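Response regulator (PDB 2PLN) is an orphan response regulator of Helicobacter pylori, seen here as its N-terminal receiver domain, and probably controls transcription by binding promoter DNA. Local coordinates at residues Glu33-Lys36 against Gly37-Lys41; Gly54-Leu57 against Met58-Asn62; Ser78-Lys81 against Glu82-Ser86; Glu99-Val102 against His103-Gln107. All coordinates share one frame; numbering follows the deposited sequence.

Contact 1: residues Glu33-Lys36 against Gly37-Lys41; sequences EIEK and GLNVK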
loop_
_atom_site.group_PDB
_atom_site.type_symbol
_atom_site.label_atom_id
_atom_site.label_comp_id
_atom_site.label_asym_id
_atom_site.label_seq_id
_atom_site.Cartn_x
_atom_site.Cartn_y
_atom_site.Cartn_z
ATOM N N GLU A 33 -15.715 13.841 4.227
ATOM C CA GLU A 33 -14.402 14.424 4.063
ATOM C C GLU A 33 -13.573 13.674 3.028
ATOM O O GLU A 33 -12.900 14.297 2.217
ATOM C CB GLU A 33 -13.672 14.438 5.400
ATOM C CG GLU A 33 -14.124 15.560 6.331
ATOM C CD GLU A 33 -13.755 15.297 7.789
ATOM O OE1 GLU A 33 -13.308 14.182 8.119
ATOM O OE2 GLU A 33 -13.937 16.202 8.636
ATOM N N ILE A 34 -13.689 12.345 3.010
ATOM C CA ILE A 34 -12.918 11.560 2.015
ATOM C C ILE A 34 -13.491 11.770 0.608
ATOM O O ILE A 34 -12.745 12.002 -0.333
ATOM C CB ILE A 34 -12.889 10.055 2.378
ATOM C CG1 ILE A 34 -12.309 9.839 3.792
ATOM C CG2 ILE A 34 -12.103 9.262 1.315
ATOM C CD1 ILE A 34 -12.592 8.459 4.312
ATOM N N GLU A 35 -14.822 11.687 0.474
ATOM C CA GLU A 35 -15.476 11.994 -0.814
ATOM C C GLU A 35 -15.051 13.365 -1.385
ATOM O O GLU A 35 -14.673 13.468 -2.570
ATOM C CB GLU A 35 -16.984 11.937 -0.677
ATOM C CG GLU A 35 -17.678 12.310 -1.973
ATOM C CD GLU A 35 -19.175 12.131 -1.896
ATOM O OE1 GLU A 35 -19.870 12.551 -2.843
ATOM O OE2 GLU A 35 -19.649 11.564 -0.904
ATOM N N LYS A 36 -15.115 14.409 -0.558
ATOM C CA LYS A 36 -14.674 15.754 -0.986
ATOM C C LYS A 36 -13.201 15.755 -1.426
ATOM O O LYS A 36 -12.849 16.358 -2.441
ATOM C CB LYS A 36 -14.917 16.781 0.146
ATOM C CG LYS A 36 -14.586 18.245 -0.185
ATOM C CD LYS A 36 -15.100 19.203 0.936
ATOM C CE LYS A 36 -14.095 20.300 1.302
ATOM N NZ LYS A 36 -14.551 21.145 2.475
ATOM N N GLY A 37 -12.340 15.077 -0.659
ATOM C CA GLY A 37 -10.922 14.945 -1.016
ATOM C C GLY A 37 -10.749 14.247 -2.344
ATOM O O GLY A 37 -9.932 14.648 -3.193
ATOM N N LEU A 38 -11.526 13.190 -2.556
ATOM C CA LEU A 38 -11.420 12.464 -3.826
ATOM C C LEU A 38 -11.901 13.320 -4.979
ATOM O O LEU A 38 -11.322 13.286 -6.061
ATOM C CB LEU A 38 -12.198 11.151 -3.773
ATOM C CG LEU A 38 -11.613 10.115 -2.824
ATOM C CD1 LEU A 38 -12.713 9.052 -2.574
ATOM C CD2 LEU A 38 -10.289 9.556 -3.386
ATOM N N ASN A 39 -12.989 14.057 -4.754
ATOM C CA ASN A 39 -13.497 14.981 -5.773
ATOM C C ASN A 39 -12.419 15.947 -6.242
ATOM O O ASN A 39 -12.384 16.299 -7.409
ATOM C CB ASN A 39 -14.670 15.805 -5.238
ATOM C CG ASN A 39 -15.929 15.021 -5.131
ATOM O OD1 ASN A 39 -16.058 13.886 -5.658
ATOM N ND2 ASN A 39 -16.891 15.605 -4.443
ATOM N N VAL A 40 -11.554 16.384 -5.326
ATOM C CA VAL A 40 -10.440 17.280 -5.692
ATOM C C VAL A 40 -9.619 16.771 -6.874
ATOM O O VAL A 40 -9.209 17.558 -7.721
ATOM C CB VAL A 40 -9.524 17.560 -4.478
ATOM C CG1 VAL A 40 -8.236 18.266 -4.894
ATOM C CG2 VAL A 40 -10.266 18.371 -3.471
ATOM N N LYS A 41 -9.400 15.460 -6.933
ATOM C CA LYS A 41 -8.605 14.820 -7.992
ATOM C C LYS A 41 -9.418 14.303 -9.168
ATOM O O LYS A 41 -8.900 13.578 -10.023
ATOM C CB LYS A 41 -7.783 13.674 -7.400
ATOM C CG LYS A 41 -6.662 14.174 -6.508
ATOM C CD LYS A 41 -5.628 15.050 -7.246
ATOM C CE LYS A 41 -4.748 15.741 -6.212
ATOM N NZ LYS A 41 -3.513 16.410 -6.719
#
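E33 lends its carbonyl O to G37 N at 3.0 Å, the first of four i to i+4 backbone bonds that carry helix 28-40 through this stretch. At I34 the next donor, L38 N, lies nearly in line with the carbonyl, 2.8 Å from I34 O (C=O...N 163°). The side chain of I34 runs beside that of L38, both pointing the same way, and the touch is branch to branch, I34 CG2 against L38 CD1 at 3.9 Å. CG2 stands trans to the backbone N of I34, which turns this methyl along the helix toward L38. The pair forms the buried stripe of the helix, which is the crossover of the beta-alpha-beta unit made with strands 20-24 and 44-48 in the CheY-like receiver fold. L23 of strand 20-24 touches both side chains, while helix 120-130 reaches them through I120 on I34 and I127 on L38. E35 O accepts from N39 N at 2.8 Å, and the extended chain of E35 passes at a slant to the N39 side chain while resting on A45 and V47 of strand 44-48. K36, on the exposed side, closes the series with a longer bond, V40 N to K36 O at 3.2 Å and 146° at the hydrogen. V40 CG2 sits 3.4 Å from that same oxygen, K36 O.

Contact 2: residues Gly54-Leu57 against Met58-Asn62; sequences GEYL and MDIRN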
loop_
_atom_site.group_PDB
_atom_site.type_symbol
_atom_site.label_atom_id
_atom_site.label_comp_id
_atom_site.label_asym_id
_atom_site.label_seq_id
_atom_site.Cartn_x
_atom_site.Cartn_y
_atom_site.Cartn_z
ATOM N N GLY A 54 -23.171 -1.647 0.323
ATOM C CA GLY A 54 -21.976 -1.561 -0.523
ATOM C C GLY A 54 -21.777 -2.759 -1.428
ATOM O O GLY A 54 -21.510 -2.610 -2.622
ATOM N N GLU A 55 -21.920 -3.962 -0.881
ATOM C CA GLU A 55 -21.748 -5.148 -1.682
ATOM C C GLU A 55 -22.753 -5.197 -2.840
ATOM O O GLU A 55 -22.394 -5.528 -3.966
ATOM C CB GLU A 55 -21.893 -6.377 -0.817
ATOM C CG GLU A 55 -21.275 -7.590 -1.441
ATOM C CD GLU A 55 -21.348 -8.816 -0.558
ATOM O OE1 GLU A 55 -21.647 -8.721 0.659
ATOM O OE2 GLU A 55 -21.103 -9.886 -1.111
ATOM N N TYR A 56 -23.997 -4.852 -2.534
ATOM C CA TYR A 56 -25.054 -4.754 -3.532
ATOM C C TYR A 56 -24.753 -3.686 -4.573
ATOM O O TYR A 56 -24.865 -3.949 -5.761
ATOM C CB TYR A 56 -26.412 -4.496 -2.869
ATOM C CG TYR A 56 -27.485 -4.127 -3.887
ATOM C CD1 TYR A 56 -28.182 -5.103 -4.616
ATOM C CD2 TYR A 56 -27.777 -2.795 -4.142
ATOM C CE1 TYR A 56 -29.154 -4.740 -5.557
ATOM C CE2 TYR A 56 -28.731 -2.435 -5.077
ATOM C CZ TYR A 56 -29.423 -3.401 -5.766
ATOM O OH TYR A 56 -30.360 -2.979 -6.700
ATOM N N LEU A 57 -24.381 -2.491 -4.129
ATOM C CA LEU A 57 -23.995 -1.416 -5.079
ATOM C C LEU A 57 -22.975 -1.871 -6.122
ATOM O O LEU A 57 -23.074 -1.495 -7.287
ATOM C CB LEU A 57 -23.464 -0.216 -4.330
ATOM C CG LEU A 57 -24.535 0.583 -3.561
ATOM C CD1 LEU A 57 -23.877 1.756 -2.792
ATOM C CD2 LEU A 57 -25.621 1.117 -4.520
HETATM N N MSE A 58 -21.988 -2.656 -5.695
HETATM C CA MSE A 58 -20.967 -3.167 -6.615
HETATM C C MSE A 58 -21.521 -4.027 -7.748
HETATM O O MSE A 58 -20.911 -4.138 -8.802
HETATM C CB MSE A 58 -19.840 -3.857 -5.840
HETATM C CG MSE A 58 -18.961 -2.829 -5.186
HETATM SE SE MSE A 58 -17.587 -3.641 -4.174
HETATM C CE MSE A 58 -18.521 -3.817 -2.622
ATOM N N ASP A 59 -22.703 -4.601 -7.529
ATOM C CA ASP A 59 -23.347 -5.427 -8.527
ATOM C C ASP A 59 -24.128 -4.610 -9.524
ATOM O O ASP A 59 -24.394 -5.068 -10.603
ATOM C CB ASP A 59 -24.272 -6.436 -7.853
ATOM C CG ASP A 59 -23.511 -7.612 -7.278
ATOM O OD1 ASP A 59 -22.364 -7.873 -7.712
ATOM O OD2 ASP A 59 -23.975 -8.317 -6.379
ATOM N N ILE A 60 -24.540 -3.416 -9.133
ATOM C CA ILE A 60 -25.371 -2.604 -10.014
ATOM C C ILE A 60 -24.678 -1.372 -10.606
ATOM O O ILE A 60 -25.224 -0.732 -11.513
ATOM C CB ILE A 60 -26.707 -2.226 -9.339
ATOM C CG1 ILE A 60 -26.503 -1.387 -8.076
ATOM C CG2 ILE A 60 -27.530 -3.488 -9.010
ATOM C CD1 ILE A 60 -27.642 -0.415 -7.773
ATOM N N ARG A 61 -23.528 -1.002 -10.056
ATOM C CA ARG A 61 -22.735 0.121 -10.557
ATOM C C ARG A 61 -21.313 -0.365 -10.746
ATOM O O ARG A 61 -20.866 -1.284 -10.057
ATOM C CB ARG A 61 -22.679 1.251 -9.527
ATOM C CG ARG A 61 -24.033 1.772 -9.121
ATOM C CD ARG A 61 -23.980 2.948 -8.209
ATOM N NE ARG A 61 -25.316 3.253 -7.733
ATOM C CZ ARG A 61 -25.575 3.964 -6.659
ATOM N NH1 ARG A 61 -24.569 4.435 -5.923
ATOM N NH2 ARG A 61 -26.840 4.187 -6.303
ATOM N N ASN A 62 -20.573 0.288 -11.623
ATOM C CA ASN A 62 -19.209 -0.134 -11.852
ATOM C C ASN A 62 -18.241 0.770 -11.089
ATOM O O ASN A 62 -18.073 1.950 -11.443
ATOM C CB ASN A 62 -18.916 -0.122 -13.349
ATOM C CG ASN A 62 -19.654 -1.240 -14.099
ATOM O OD1 ASN A 62 -19.798 -2.377 -13.593
ATOM N ND2 ASN A 62 -20.121 -0.925 -15.302
#
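L57 and R61 pair side by side, both directed the same way, at the C-terminal end of helix 51-60 in this CheY-like receiver domain. The leucine methyl CD2 sits over the centre of the guanidinium, 3.6 Å from R61 CZ, covering one flat face of the group. R61 is extended from CG to NE, and its NH1 forms a salt bridge with D46, so the group is held by charge at one end and by apolar contact on its face. M58, a selenomethionine, belongs to the tightly packed part: its chain bends at chi3 (-87°) and brings CE back to 3.2 Å from G54 O, while its flanks meet F76 and I80 of helix 73-83 and L22 of strand 20-24. The outer side is looser. Y56 and I60, both exposed, lean across each other at a slant, with I60 CD1 3.5 Å from Y56 CE2 and I60 CG2 nearer the hydroxyl end of the ring. The cramped rotamer of I60 (chi1 62°) lays its CG1 3.5 Å from L57 O. The backbone unwinds here: after the regular bond from M58 N to G54 O, D59 N turns to Y56 O in an i to i+3 bond. L57 O then accepts twice, from I60 N at 3.0 Å, well above the carbonyl plane, and from R61 N at 2.8 Å, almost straight ahead of the C=O.

Contact 3: residues Ser78-Lys81 against Glu82-Ser86; sequences SRIK and EKHSS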
loop_
_atom_site.group_PDB
_atom_site.type_symbol
_atom_site.label_atom_id
_atom_site.label_comp_id
_atom_site.label_asym_id
_atom_site.label_seq_id
_atom_site.Cartn_x
_atom_site.Cartn_y
_atom_site.Cartn_z
ATOM N N SER A 78 -12.674 -11.265 0.359
ATOM C CA SER A 78 -12.644 -12.479 -0.435
ATOM C C SER A 78 -13.836 -12.586 -1.415
ATOM O O SER A 78 -13.651 -12.979 -2.547
ATOM C CB SER A 78 -12.587 -13.705 0.480
ATOM O OG SER A 78 -12.436 -14.854 -0.321
ATOM N N ARG A 79 -15.045 -12.235 -0.971
ATOM C CA ARG A 79 -16.224 -12.304 -1.871
ATOM C C ARG A 79 -16.071 -11.406 -3.087
ATOM O O ARG A 79 -16.370 -11.817 -4.229
ATOM C CB ARG A 79 -17.518 -11.937 -1.158
ATOM C CG ARG A 79 -18.039 -12.963 -0.210
ATOM C CD ARG A 79 -19.481 -12.725 0.167
ATOM N NE ARG A 79 -19.730 -11.419 0.785
ATOM C CZ ARG A 79 -19.456 -11.128 2.059
ATOM N NH1 ARG A 79 -18.905 -12.038 2.872
ATOM N NH2 ARG A 79 -19.717 -9.926 2.524
ATOM N N ILE A 80 -15.553 -10.196 -2.863
ATOM C CA ILE A 80 -15.393 -9.192 -3.935
ATOM C C ILE A 80 -14.254 -9.553 -4.869
ATOM O O ILE A 80 -14.351 -9.370 -6.104
ATOM C CB ILE A 80 -15.159 -7.759 -3.312
ATOM C CG1 ILE A 80 -16.404 -7.293 -2.570
ATOM C CG2 ILE A 80 -14.718 -6.745 -4.408
ATOM C CD1 ILE A 80 -17.655 -7.292 -3.392
ATOM N N LYS A 81 -13.166 -10.040 -4.295
ATOM C CA LYS A 81 -12.007 -10.494 -5.082
ATOM C C LYS A 81 -12.383 -11.656 -6.001
ATOM O O LYS A 81 -11.781 -11.833 -7.074
ATOM C CB LYS A 81 -10.842 -10.915 -4.177
ATOM C CG LYS A 81 -10.063 -9.763 -3.484
ATOM C CD LYS A 81 -9.881 -8.538 -4.362
ATOM C CE LYS A 81 -8.702 -8.574 -5.328
ATOM N NZ LYS A 81 -8.128 -7.156 -5.509
ATOM N N GLU A 82 -13.355 -12.454 -5.571
ATOM C CA GLU A 82 -13.798 -13.555 -6.413
ATOM C C GLU A 82 -14.795 -13.089 -7.471
ATOM O O GLU A 82 -14.668 -13.443 -8.650
ATOM C CB GLU A 82 -14.262 -14.795 -5.614
ATOM C CG GLU A 82 -15.505 -14.673 -4.746
ATOM C CD GLU A 82 -16.205 -16.018 -4.437
ATOM O OE1 GLU A 82 -15.979 -17.015 -5.184
ATOM O OE2 GLU A 82 -17.009 -16.073 -3.448
ATOM N N LYS A 83 -15.739 -12.248 -7.069
ATOM C CA LYS A 83 -16.785 -11.784 -7.983
ATOM C C LYS A 83 -16.387 -10.638 -8.924
ATOM O O LYS A 83 -16.817 -10.604 -10.097
ATOM C CB LYS A 83 -18.032 -11.388 -7.198
ATOM C CG LYS A 83 -19.272 -11.230 -8.075
ATOM C CD LYS A 83 -20.519 -11.042 -7.246
ATOM C CE LYS A 83 -21.758 -11.186 -8.155
ATOM N NZ LYS A 83 -22.957 -11.078 -7.327
ATOM N N HIS A 84 -15.588 -9.710 -8.404
ATOM C CA HIS A 84 -15.236 -8.455 -9.056
ATOM C C HIS A 84 -13.707 -8.312 -9.051
ATOM O O HIS A 84 -13.154 -7.409 -8.419
ATOM C CB HIS A 84 -15.860 -7.283 -8.282
ATOM C CG HIS A 84 -17.354 -7.251 -8.313
ATOM N ND1 HIS A 84 -18.125 -7.390 -7.176
ATOM C CD2 HIS A 84 -18.219 -7.054 -9.333
ATOM C CE1 HIS A 84 -19.402 -7.305 -7.504
ATOM N NE2 HIS A 84 -19.485 -7.103 -8.808
ATOM N N SER A 85 -13.016 -9.202 -9.771
ATOM C CA SER A 85 -11.570 -9.370 -9.570
ATOM C C SER A 85 -10.702 -8.140 -9.858
ATOM O O SER A 85 -9.687 -7.928 -9.182
ATOM C CB SER A 85 -11.044 -10.595 -10.316
ATOM O OG SER A 85 -11.922 -10.949 -11.378
ATOM N N SER A 86 -11.105 -7.324 -10.838
ATOM C CA SER A 86 -10.328 -6.142 -11.189
ATOM C C SER A 86 -10.566 -4.929 -10.279
ATOM O O SER A 86 -9.888 -3.909 -10.414
ATOM C CB SER A 86 -10.616 -5.746 -12.641
ATOM O OG SER A 86 -11.988 -5.442 -12.762
HETATM O O HOH W 1 -14.918 -15.881 -1.506
#
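R79 O and I80 O take the last regular backbone bonds of helix 73-83, from K83 N at 2.9 Å to R79 O and from H84 N at 2.6 Å to I80 O. E82 N binds S78 O at 3.1 Å and has a second, weak bond to R79 O. H84 then leaves helical geometry, and S85 CA makes a CH...O contact of 3.5 Å with K81 O just past the helix end. Side-chain packing centres on I80 and H84, which pass at an angle: I80 CD1 comes to the rim of the imidazole near its plane, 3.8 Å from H84 ND1. Along the exposed flank, E82 adopts the rotamer with CG wedged between its backbone N and carbonyl carbon (chi1 66°), which lays CG against R79 O and S78 O. The chain beyond CG is extended, and a water joins its end to S78: the water is 2.9 Å from S78 OG and donates a weak bond to E82 OE2. Charged ends find partners elsewhere. R79 and K83 form salt bridges with E55 and D59 of helix 51-60, and K81 NZ reaches D110. This helix is the crossover between parallel strands 65-68 and 88-93; I80 packs on M58 of helix 51-60 and on V89 of strand 88-93, and H84 lies against M58 and D59.

Contact 4: residues Glu99-Val102 against His103-Gln107; sequences EEEV and HAFEQ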
loop_
_atom_site.group_PDB
_atom_site.type_symbol
_atom_site.label_atom_id
_atom_site.label_comp_id
_atom_site.label_asym_id
_atom_site.label_seq_id
_atom_site.Cartn_x
_atom_site.Cartn_y
_atom_site.Cartn_z
ATOM N N GLU A 99 -2.050 -9.452 12.992
ATOM C CA GLU A 99 -2.816 -10.604 12.534
ATOM C C GLU A 99 -3.828 -10.268 11.437
ATOM O O GLU A 99 -3.914 -10.973 10.428
ATOM C CB GLU A 99 -3.545 -11.233 13.720
ATOM C CG GLU A 99 -4.217 -12.557 13.410
ATOM C CD GLU A 99 -5.562 -12.672 14.096
ATOM O OE1 GLU A 99 -5.682 -13.539 14.989
ATOM O OE2 GLU A 99 -6.488 -11.880 13.764
ATOM N N GLU A 100 -4.599 -9.200 11.639
ATOM C CA GLU A 100 -5.605 -8.811 10.671
ATOM C C GLU A 100 -4.983 -8.235 9.384
ATOM O O GLU A 100 -5.515 -8.439 8.301
ATOM C CB GLU A 100 -6.604 -7.837 11.272
ATOM C CG GLU A 100 -7.759 -7.530 10.321
ATOM C CD GLU A 100 -8.687 -6.454 10.843
ATOM O OE1 GLU A 100 -8.229 -5.319 11.109
ATOM O OE2 GLU A 100 -9.882 -6.768 10.967
ATOM N N GLU A 101 -3.883 -7.499 9.513
ATOM C CA GLU A 101 -3.118 -7.045 8.324
ATOM C C GLU A 101 -2.666 -8.215 7.449
ATOM O O GLU A 101 -2.882 -8.229 6.212
ATOM C CB GLU A 101 -1.942 -6.183 8.754
ATOM C CG GLU A 101 -1.148 -5.616 7.584
ATOM C CD GLU A 101 -0.337 -4.404 7.944
ATOM O OE1 GLU A 101 -0.172 -4.108 9.134
ATOM O OE2 GLU A 101 0.149 -3.736 7.028
ATOM N N VAL A 102 -2.044 -9.214 8.080
ATOM C CA VAL A 102 -1.614 -10.400 7.339
ATOM C C VAL A 102 -2.799 -11.062 6.624
ATOM O O VAL A 102 -2.709 -11.390 5.439
ATOM C CB VAL A 102 -0.885 -11.422 8.265
ATOM C CG1 VAL A 102 -0.645 -12.761 7.549
ATOM C CG2 VAL A 102 0.412 -10.827 8.767
ATOM N N HIS A 103 -3.901 -11.253 7.347
ATOM C CA HIS A 103 -5.093 -11.881 6.783
ATOM C C HIS A 103 -5.632 -11.080 5.598
ATOM O O HIS A 103 -5.968 -11.658 4.578
ATOM C CB HIS A 103 -6.203 -12.030 7.823
ATOM C CG HIS A 103 -6.032 -13.215 8.724
ATOM N ND1 HIS A 103 -6.554 -13.259 10.001
ATOM C CD2 HIS A 103 -5.406 -14.402 8.532
ATOM C CE1 HIS A 103 -6.252 -14.421 10.558
ATOM N NE2 HIS A 103 -5.564 -15.138 9.685
ATOM N N ALA A 104 -5.703 -9.757 5.738
ATOM C CA ALA A 104 -6.269 -8.913 4.690
ATOM C C ALA A 104 -5.466 -9.082 3.423
ATOM O O ALA A 104 -6.018 -9.276 2.363
ATOM C CB ALA A 104 -6.298 -7.435 5.126
ATOM N N PHE A 105 -4.150 -9.035 3.541
ATOM C CA PHE A 105 -3.307 -9.217 2.364
ATOM C C PHE A 105 -3.411 -10.625 1.789
ATOM O O PHE A 105 -3.503 -10.805 0.562
ATOM C CB PHE A 105 -1.875 -8.860 2.694
ATOM C CG PHE A 105 -1.612 -7.386 2.686
ATOM C CD1 PHE A 105 -1.832 -6.617 1.498
ATOM C CD2 PHE A 105 -1.098 -6.758 3.803
ATOM C CE1 PHE A 105 -1.572 -5.229 1.473
ATOM C CE2 PHE A 105 -0.827 -5.358 3.795
ATOM C CZ PHE A 105 -1.055 -4.605 2.622
ATOM N N GLU A 106 -3.416 -11.616 2.669
ATOM C CA GLU A 106 -3.557 -12.993 2.213
ATOM C C GLU A 106 -4.904 -13.228 1.508
ATOM O O GLU A 106 -4.954 -13.932 0.494
ATOM C CB GLU A 106 -3.277 -13.981 3.352
ATOM C CG GLU A 106 -1.792 -13.974 3.762
ATOM C CD GLU A 106 -1.473 -14.962 4.877
ATOM O OE1 GLU A 106 -2.427 -15.534 5.458
ATOM O OE2 GLU A 106 -0.266 -15.151 5.166
ATOM N N GLN A 107 -5.968 -12.585 1.995
ATOM C CA GLN A 107 -7.293 -12.619 1.370
ATOM C C GLN A 107 -7.378 -11.851 0.045
ATOM O O GLN A 107 -8.387 -11.941 -0.657
ATOM C CB GLN A 107 -8.325 -12.000 2.306
ATOM C CG GLN A 107 -8.559 -12.731 3.594
ATOM C CD GLN A 107 -9.522 -13.843 3.413
ATOM O OE1 GLN A 107 -9.136 -14.949 3.009
ATOM N NE2 GLN A 107 -10.791 -13.572 3.693
HETATM O O HOH W 2 -7.866 -11.012 11.712
#
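E99, E100, E101 and V102 each give their carbonyl O to the residue four ahead, in bonds of regular alpha-helical form that are straightest at F105 N to E101 O, 3.1 Å long with 171° at the hydrogen. The side chains follow the same spacing. H103 swings back along the helix, CG opposite its carbonyl carbon (chi1 -81°), which puts E99 O over one face of the ring. E99 bends at chi2 and passes obliquely, its CG 4.0 Å from H103 CE1, and a water ties the two ends together: it donates to E99 OE2 at 2.6 Å and lies in the ring plane, 3.1 Å from H103 ND1. The carboxylate stays beside the imidazole without touching its nitrogen, which might favour a protonated ring. E101 and F105 run side by side, their flat groups nearly coplanar, 30° apart. E101 CG lies against the ring, and E101 OE2 reaches its edge in plane, 3.7 Å from F105 CE2. That carboxylate is buried but gripped by two salt bridges, to R118 and R126 of the second subunit. One residue further on, V102 CG1 lies beside the E106 carboxylate, 3.4 Å from E106 OE2, the two side chains pointing the same way. V102 and F105 also meet A125 and A129 of the second subunit, so this flank belongs to the dimer interface. On the inner side, A104 rests on L74 of helix 73-83 and on Y112 of strand 111-114, and E100 OE1 hydrogen-bonds to Y112 OH and S93 OG, joining helix 98-106 to the strands it connects.

In the fold
From the N terminus the four contacts follow in series along the receiver domain; each closes only a helical turn or a helix end, and none nests in or crosses another. Contact 1, on helix 28-40, stands apart, its centre about 20 Å from that of contact 2 and farther from the others; contacts 3 and 4 lie across the chain's centre from it. Contacts 2 and 3 touch and tie helix 51-60 to helix 73-83. Contact 3 in turn touches contact 4 where S78 and K81 meet Q107, continuing the row of helices to 98-106, whose outer flank meets the second subunit.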